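Local coordinates for protein bradavidin 2 (PDB 4GGT) that probably binds biotin, as a secreted eight-stranded beta-barrel protein of the avidin family from Bradyrhizobium japonicum, at residues 29-39 / 50-58; 85-93 / 105-113. All coordinates share one frame; numbering follows the deposited sequence.

Contact 1: 29-39 / 50-58; sequences ANSGTIQGTFT and IPYPAAGSV
Ile34 meets the opposing strand with its CG2 methyl, which lies against the Gly56 backbone, 3.8 Å from Gly56 O, and 4.1 Å from Val58 CG1. The isoleucine's own N-H runs nearly straight to Gly56 O (2.9 Å, 171° at the hydrogen), approaching from above the carbonyl plane. Ala54 pairs with Gly36: its CB packs 3.8 Å from Gly36 C, while two backbone hydrogen bonds join the same pair of residues. A CB on Gly36 would run into Ile34 CD1. These strands, 33-39 and 51-58, form an antiparallel hairpin of the avidin barrel, and Ile34, Ala54 and Phe38 lie on one face of it, where Val67 of the next strand touches both Ala54 and Phe38. Toward the turn at Gly32, Val58 takes over. With CG1 lodged between its backbone N and carbonyl carbon (chi1 51°), that methyl reaches Gly32 CA at 3.8 Å and Ala29 CB at 4.2 Å. Val58 N donates to Gly32 O; the positive phi of Gly32 favours glycine, and a CB there would run into Val58 O. On the other face, Pro51 CB lies alongside Thr37 CG2 at 3.6 Å; Thr37 OG1 is hydrogen-bonded to Trp27 NE1.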
# COMPACT_ATOMS: atom_id res chain seq x y z
N ALA A 29 8.08 6.93 10.22
CA ALA A 29 8.88 6.92 9.01
C ALA A 29 10.26 7.49 9.30
O ALA A 29 10.83 8.22 8.47
CB ALA A 29 8.20 7.71 7.93
N ASN A 30 10.78 7.15 10.47
CA ASN A 30 12.04 7.70 10.94
C ASN A 30 13.25 6.98 10.34
O ASN A 30 13.26 5.73 10.19
CB ASN A 30 12.10 7.74 12.47
CG ASN A 30 12.35 6.38 13.07
OD1 ASN A 30 13.32 6.20 13.82
ND2 ASN A 30 11.51 5.41 12.72
N SER A 31 14.25 7.78 10.00
CA SER A 31 15.37 7.35 9.16
C SER A 31 14.85 6.70 7.88
O SER A 31 15.39 5.69 7.41
CB SER A 31 16.34 6.45 9.95
OG SER A 31 16.87 7.15 11.08
N GLY A 32 13.77 7.27 7.34
CA GLY A 32 13.23 6.91 6.03
C GLY A 32 12.82 5.46 5.85
O GLY A 32 12.78 4.94 4.73
N THR A 33 12.56 4.78 6.96
CA THR A 33 11.99 3.43 6.90
C THR A 33 10.53 3.58 7.24
O THR A 33 10.19 4.14 8.29
CB THR A 33 12.65 2.50 7.91
OG1 THR A 33 12.70 3.17 9.17
CG2 THR A 33 14.07 2.18 7.48
N ILE A 34 9.64 3.10 6.39
CA ILE A 34 8.23 3.29 6.73
C ILE A 34 7.66 2.09 7.49
O ILE A 34 7.84 0.94 7.07
CB ILE A 34 7.31 3.86 5.56
CG1 ILE A 34 6.11 2.97 5.25
CG2 ILE A 34 8.09 4.37 4.35
CD1 ILE A 34 4.95 3.27 6.10
N GLN A 35 7.04 2.37 8.63
CA GLN A 35 6.32 1.36 9.41
C GLN A 35 4.85 1.70 9.28
O GLN A 35 4.39 2.75 9.76
CB GLN A 35 6.72 1.45 10.86
CG GLN A 35 6.17 0.35 11.73
CD GLN A 35 6.41 0.58 13.21
OE1 GLN A 35 6.80 1.69 13.65
NE2 GLN A 35 6.18 -0.46 14.00
N GLY A 36 4.11 0.82 8.61
CA GLY A 36 2.70 1.11 8.35
C GLY A 36 1.81 -0.12 8.45
O GLY A 36 2.29 -1.24 8.63
N THR A 37 0.51 0.11 8.33
CA THR A 37 -0.48 -0.99 8.32
C THR A 37 -1.42 -0.73 7.16
O THR A 37 -1.90 0.38 7.01
CB THR A 37 -1.27 -1.00 9.67
OG1 THR A 37 -0.35 -1.27 10.74
CG2 THR A 37 -2.36 -2.05 9.65
N PHE A 38 -1.74 -1.74 6.37
CA PHE A 38 -2.52 -1.52 5.19
C PHE A 38 -3.68 -2.48 5.26
O PHE A 38 -3.49 -3.66 5.59
CB PHE A 38 -1.69 -1.87 3.96
CG PHE A 38 -2.39 -1.61 2.66
CD1 PHE A 38 -2.24 -0.38 2.00
CD2 PHE A 38 -3.22 -2.58 2.11
CE1 PHE A 38 -2.90 -0.17 0.78
CE2 PHE A 38 -3.87 -2.38 0.92
CZ PHE A 38 -3.73 -1.16 0.24
N THR A 39 -4.86 -2.00 4.95
CA THR A 39 -5.98 -2.94 4.80
C THR A 39 -6.82 -2.69 3.57
O THR A 39 -7.17 -1.58 3.25
CB THR A 39 -6.70 -3.33 6.16
OG1 THR A 39 -8.12 -3.63 6.01
CG2 THR A 39 -6.35 -2.45 7.33
N ILE A 50 -8.38 -7.52 6.48
CA ILE A 50 -7.39 -7.90 7.46
C ILE A 50 -6.19 -6.96 7.32
O ILE A 50 -5.76 -6.66 6.18
CB ILE A 50 -7.06 -9.43 7.51
CG1 ILE A 50 -5.78 -9.77 6.86
CG2 ILE A 50 -8.26 -10.36 7.23
CD1 ILE A 50 -4.78 -10.01 7.90
N PRO A 51 -5.71 -6.44 8.45
CA PRO A 51 -4.57 -5.51 8.43
C PRO A 51 -3.25 -6.25 8.23
O PRO A 51 -3.01 -7.28 8.87
CB PRO A 51 -4.64 -4.84 9.80
CG PRO A 51 -5.17 -5.93 10.71
CD PRO A 51 -6.22 -6.65 9.83
N TYR A 52 -2.44 -5.76 7.29
CA TYR A 52 -1.11 -6.31 7.04
C TYR A 52 -0.05 -5.25 7.20
O TYR A 52 -0.33 -4.06 6.97
CB TYR A 52 -1.02 -6.87 5.64
CG TYR A 52 -1.83 -8.12 5.44
CD1 TYR A 52 -3.03 -8.08 4.72
CD2 TYR A 52 -1.41 -9.33 5.99
CE1 TYR A 52 -3.76 -9.20 4.52
CE2 TYR A 52 -2.16 -10.49 5.82
CZ TYR A 52 -3.33 -10.41 5.07
OH TYR A 52 -4.09 -11.54 4.89
N PRO A 53 1.17 -5.65 7.57
CA PRO A 53 2.24 -4.66 7.63
C PRO A 53 2.52 -4.02 6.28
O PRO A 53 2.43 -4.69 5.23
CB PRO A 53 3.47 -5.49 8.04
CG PRO A 53 2.93 -6.67 8.70
CD PRO A 53 1.64 -6.99 7.97
N ALA A 54 2.86 -2.74 6.29
CA ALA A 54 3.38 -2.06 5.11
C ALA A 54 4.82 -1.65 5.45
O ALA A 54 5.07 -1.05 6.51
CB ALA A 54 2.54 -0.84 4.75
N ALA A 55 5.73 -2.05 4.58
CA ALA A 55 7.16 -1.76 4.74
C ALA A 55 7.69 -1.10 3.48
O ALA A 55 7.35 -1.48 2.35
CB ALA A 55 7.93 -3.02 4.99
N GLY A 56 8.59 -0.16 3.68
CA GLY A 56 9.27 0.44 2.53
C GLY A 56 10.18 1.55 2.98
O GLY A 56 10.60 1.58 4.15
N SER A 57 10.47 2.46 2.06
CA SER A 57 11.46 3.52 2.28
C SER A 57 10.93 4.82 1.71
O SER A 57 10.26 4.82 0.68
CB SER A 57 12.78 3.17 1.57
OG SER A 57 13.25 1.88 1.96
N VAL A 58 11.23 5.92 2.41
CA VAL A 58 10.92 7.26 1.91
C VAL A 58 12.21 8.05 1.80
O VAL A 58 13.10 7.94 2.65
CB VAL A 58 9.80 7.98 2.74
CG1 VAL A 58 10.09 7.97 4.23
CG2 VAL A 58 9.52 9.40 2.22

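Contact 2: 85-93 / 105-113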
# COMPACT_ATOMS: atom_id res chain seq x y z
N SER A 85 -1.18 16.71 0.52
CA SER A 85 -2.19 15.80 1.09
C SER A 85 -2.50 14.63 0.12
O SER A 85 -3.43 13.85 0.33
CB SER A 85 -3.45 16.59 1.46
OG SER A 85 -4.33 15.79 2.24
N GLN A 86 -1.73 14.52 -0.95
CA GLN A 86 -1.97 13.48 -1.96
C GLN A 86 -0.72 12.68 -2.25
O GLN A 86 0.41 13.21 -2.23
CB GLN A 86 -2.54 14.10 -3.24
CG GLN A 86 -3.97 14.66 -3.00
CD GLN A 86 -5.02 14.32 -4.07
OE1 GLN A 86 -4.82 14.57 -5.26
NE2 GLN A 86 -6.18 13.79 -3.63
N MET A 87 -0.91 11.40 -2.56
CA MET A 87 0.20 10.49 -2.71
C MET A 87 -0.06 9.68 -3.98
O MET A 87 -0.59 8.55 -3.92
CB MET A 87 0.33 9.57 -1.48
CG MET A 87 1.47 8.58 -1.61
SD MET A 87 1.41 7.28 -0.36
CE MET A 87 1.63 8.14 1.16
N PRO A 88 0.33 10.23 -5.13
CA PRO A 88 0.14 9.45 -6.34
C PRO A 88 1.13 8.30 -6.41
O PRO A 88 2.28 8.45 -6.04
CB PRO A 88 0.38 10.46 -7.47
CG PRO A 88 1.36 11.48 -6.85
CD PRO A 88 0.97 11.54 -5.38
N THR A 89 0.69 7.15 -6.91
CA THR A 89 1.56 5.97 -6.94
C THR A 89 1.22 5.10 -8.14
O THR A 89 0.12 5.20 -8.72
CB THR A 89 1.34 5.04 -5.70
OG1 THR A 89 -0.02 4.55 -5.72
CG2 THR A 89 1.66 5.72 -4.38
N SER A 90 2.18 4.27 -8.55
CA SER A 90 1.88 3.17 -9.47
C SER A 90 2.08 1.88 -8.67
O SER A 90 2.85 1.86 -7.72
CB SER A 90 2.80 3.15 -10.69
OG SER A 90 4.18 3.09 -10.33
N TRP A 91 1.37 0.81 -9.02
CA TRP A 91 1.63 -0.43 -8.29
C TRP A 91 1.75 -1.64 -9.19
O TRP A 91 1.32 -1.60 -10.34
CB TRP A 91 0.57 -0.66 -7.22
CG TRP A 91 -0.82 -0.57 -7.74
CD1 TRP A 91 -1.65 0.49 -7.65
CD2 TRP A 91 -1.54 -1.60 -8.47
NE1 TRP A 91 -2.86 0.19 -8.23
CE2 TRP A 91 -2.81 -1.07 -8.76
CE3 TRP A 91 -1.24 -2.91 -8.87
CZ2 TRP A 91 -3.80 -1.81 -9.45
CZ3 TRP A 91 -2.20 -3.64 -9.58
CH2 TRP A 91 -3.47 -3.09 -9.85
N THR A 92 2.36 -2.70 -8.66
CA THR A 92 2.52 -3.96 -9.37
C THR A 92 2.11 -5.00 -8.32
O THR A 92 2.61 -4.96 -7.20
CB THR A 92 3.97 -4.17 -9.80
OG1 THR A 92 4.36 -3.14 -10.73
CG2 THR A 92 4.19 -5.56 -10.45
N LEU A 93 1.15 -5.86 -8.69
CA LEU A 93 0.61 -6.94 -7.85
C LEU A 93 1.15 -8.24 -8.42
O LEU A 93 1.11 -8.46 -9.64
CB LEU A 93 -0.92 -6.95 -7.93
CG LEU A 93 -1.62 -8.24 -7.50
CD1 LEU A 93 -1.52 -8.38 -5.98
CD2 LEU A 93 -3.09 -8.30 -7.99
N LEU A 105 -0.26 -7.97 -12.21
CA LEU A 105 -1.16 -6.91 -12.64
C LEU A 105 -0.48 -5.60 -12.29
O LEU A 105 0.30 -5.54 -11.35
CB LEU A 105 -2.50 -7.02 -11.92
CG LEU A 105 -3.74 -6.33 -12.49
CD1 LEU A 105 -4.24 -7.06 -13.74
CD2 LEU A 105 -4.83 -6.31 -11.44
N LYS A 106 -0.78 -4.57 -13.08
CA LYS A 106 -0.18 -3.26 -12.89
C LYS A 106 -1.26 -2.19 -12.88
O LYS A 106 -2.34 -2.37 -13.45
CB LYS A 106 0.87 -2.97 -13.97
CG LYS A 106 2.17 -3.77 -13.79
CD LYS A 106 3.28 -3.29 -14.72
CE LYS A 106 4.56 -4.08 -14.48
NZ LYS A 106 5.62 -3.84 -15.50
N GLY A 107 -1.01 -1.08 -12.19
CA GLY A 107 -2.08 -0.11 -12.03
C GLY A 107 -1.59 1.14 -11.35
O GLY A 107 -0.40 1.31 -11.16
N GLY A 108 -2.52 2.04 -11.05
CA GLY A 108 -2.18 3.29 -10.34
C GLY A 108 -3.15 3.54 -9.20
O GLY A 108 -4.27 3.04 -9.22
N ASP A 109 -2.71 4.29 -8.19
CA ASP A 109 -3.58 4.67 -7.07
C ASP A 109 -3.19 6.06 -6.67
O ASP A 109 -2.02 6.42 -6.71
CB ASP A 109 -3.32 3.80 -5.84
CG ASP A 109 -4.17 2.54 -5.79
OD1 ASP A 109 -5.32 2.56 -6.29
OD2 ASP A 109 -3.70 1.55 -5.16
N ILE A 110 -4.17 6.84 -6.20
CA ILE A 110 -3.80 8.06 -5.45
C ILE A 110 -4.35 7.91 -4.04
O ILE A 110 -5.57 7.74 -3.84
CB ILE A 110 -4.35 9.37 -6.12
CG1 ILE A 110 -3.93 9.44 -7.59
CG2 ILE A 110 -3.91 10.61 -5.31
CD1 ILE A 110 -4.53 10.66 -8.37
N PHE A 111 -3.47 7.95 -3.06
CA PHE A 111 -3.87 7.95 -1.66
C PHE A 111 -4.02 9.40 -1.26
O PHE A 111 -3.18 10.23 -1.61
CB PHE A 111 -2.82 7.28 -0.80
CG PHE A 111 -2.72 5.81 -1.03
CD1 PHE A 111 -1.99 5.30 -2.11
CD2 PHE A 111 -3.41 4.92 -0.20
CE1 PHE A 111 -1.92 3.91 -2.35
CE2 PHE A 111 -3.35 3.52 -0.40
CZ PHE A 111 -2.58 3.01 -1.48
N THR A 112 -5.07 9.69 -0.52
CA THR A 112 -5.32 11.04 -0.03
C THR A 112 -5.26 10.99 1.48
O THR A 112 -5.81 10.06 2.09
CB THR A 112 -6.71 11.49 -0.49
OG1 THR A 112 -6.68 11.63 -1.91
CG2 THR A 112 -7.06 12.85 0.11
N ARG A 113 -4.56 11.95 2.08
CA ARG A 113 -4.48 12.00 3.52
C ARG A 113 -5.82 12.35 4.17
O ARG A 113 -6.52 13.30 3.77
CB ARG A 113 -3.29 12.87 4.02
CG ARG A 113 -3.42 13.25 5.50
CD ARG A 113 -2.22 12.98 6.37
NE ARG A 113 -1.34 14.11 6.45
CZ ARG A 113 -0.74 14.58 7.56
NH1 ARG A 113 -0.92 14.08 8.78
NH2 ARG A 113 0.05 15.62 7.41
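Trp91 lays its indole across the backbone of Gly107 in an antiparallel hairpin of the avidin barrel, formed by strands 86-93 and 105-113. The main contact of this ring is CH-pi: Gly107 CA stands over one face of the six-membered ring, 3.7 Å from its centroid and 20° off the normal. With CG set between the backbone N and the carbonyl carbon (chi1 52°), the indole folds over the partner strand, where any CB on Gly107 would strike CZ2. Replacing Trp91 by an alanine would probably uncover the Gly107 backbone and cost Leu105 CD2 the ring edge it packs against, near CH2.

Further along, the aromatic contact is oblique: Met87 SD lies 5.1 Å from the centroid of the Phe111 ring, a Met-aromatic pair, while Met87 O and Thr89 OG1 lie at that ring's edge.

Among the polar contacts, paired backbone hydrogen bonds join Met87 to Phe111, Thr89 to Asp109, Trp91 to Gly107 and Leu93 to Leu105. Asp109, a biotin-binding residue in this protein, has its carboxylate held from outside the hairpin by a salt bridge to Arg20 and a hydrogen bond from Trp78 NE1. On the opposite face, Gln86 NE2 makes a weak, bent bond to Thr112 OG1. Asp109 O takes two donors from one residue: Thr89 N comes in almost in line with the C=O (177°), and Thr89 OG1, 2.9 Å away, approaches from above the carbonyl plane.

How the contacts relate
From the N terminus, strands 14-17 and 23-28 come first; then contact 1 pairs 29-39 with 50-58, closing a loop that carries Asn40 and Ala46 of the biotin site. Strands 62-69 and 74-80 follow before contact 2 pairs 85-93 with 105-113 at the C-terminal end, closing the connection 94-104 between its two segments. The two closures come in series, neither nesting nor crossing. Both hairpins belong to the same closed sheet, on opposite sides of the chain's centre, with their own centres about 15 Å apart. Strand 103-113 completes the barrel against 14-17, and inside it the hairpins meet where Phe38 CE1 lies 3.9 Å from Phe111 CE2. Trp78, from a strand between them, touches both these rings.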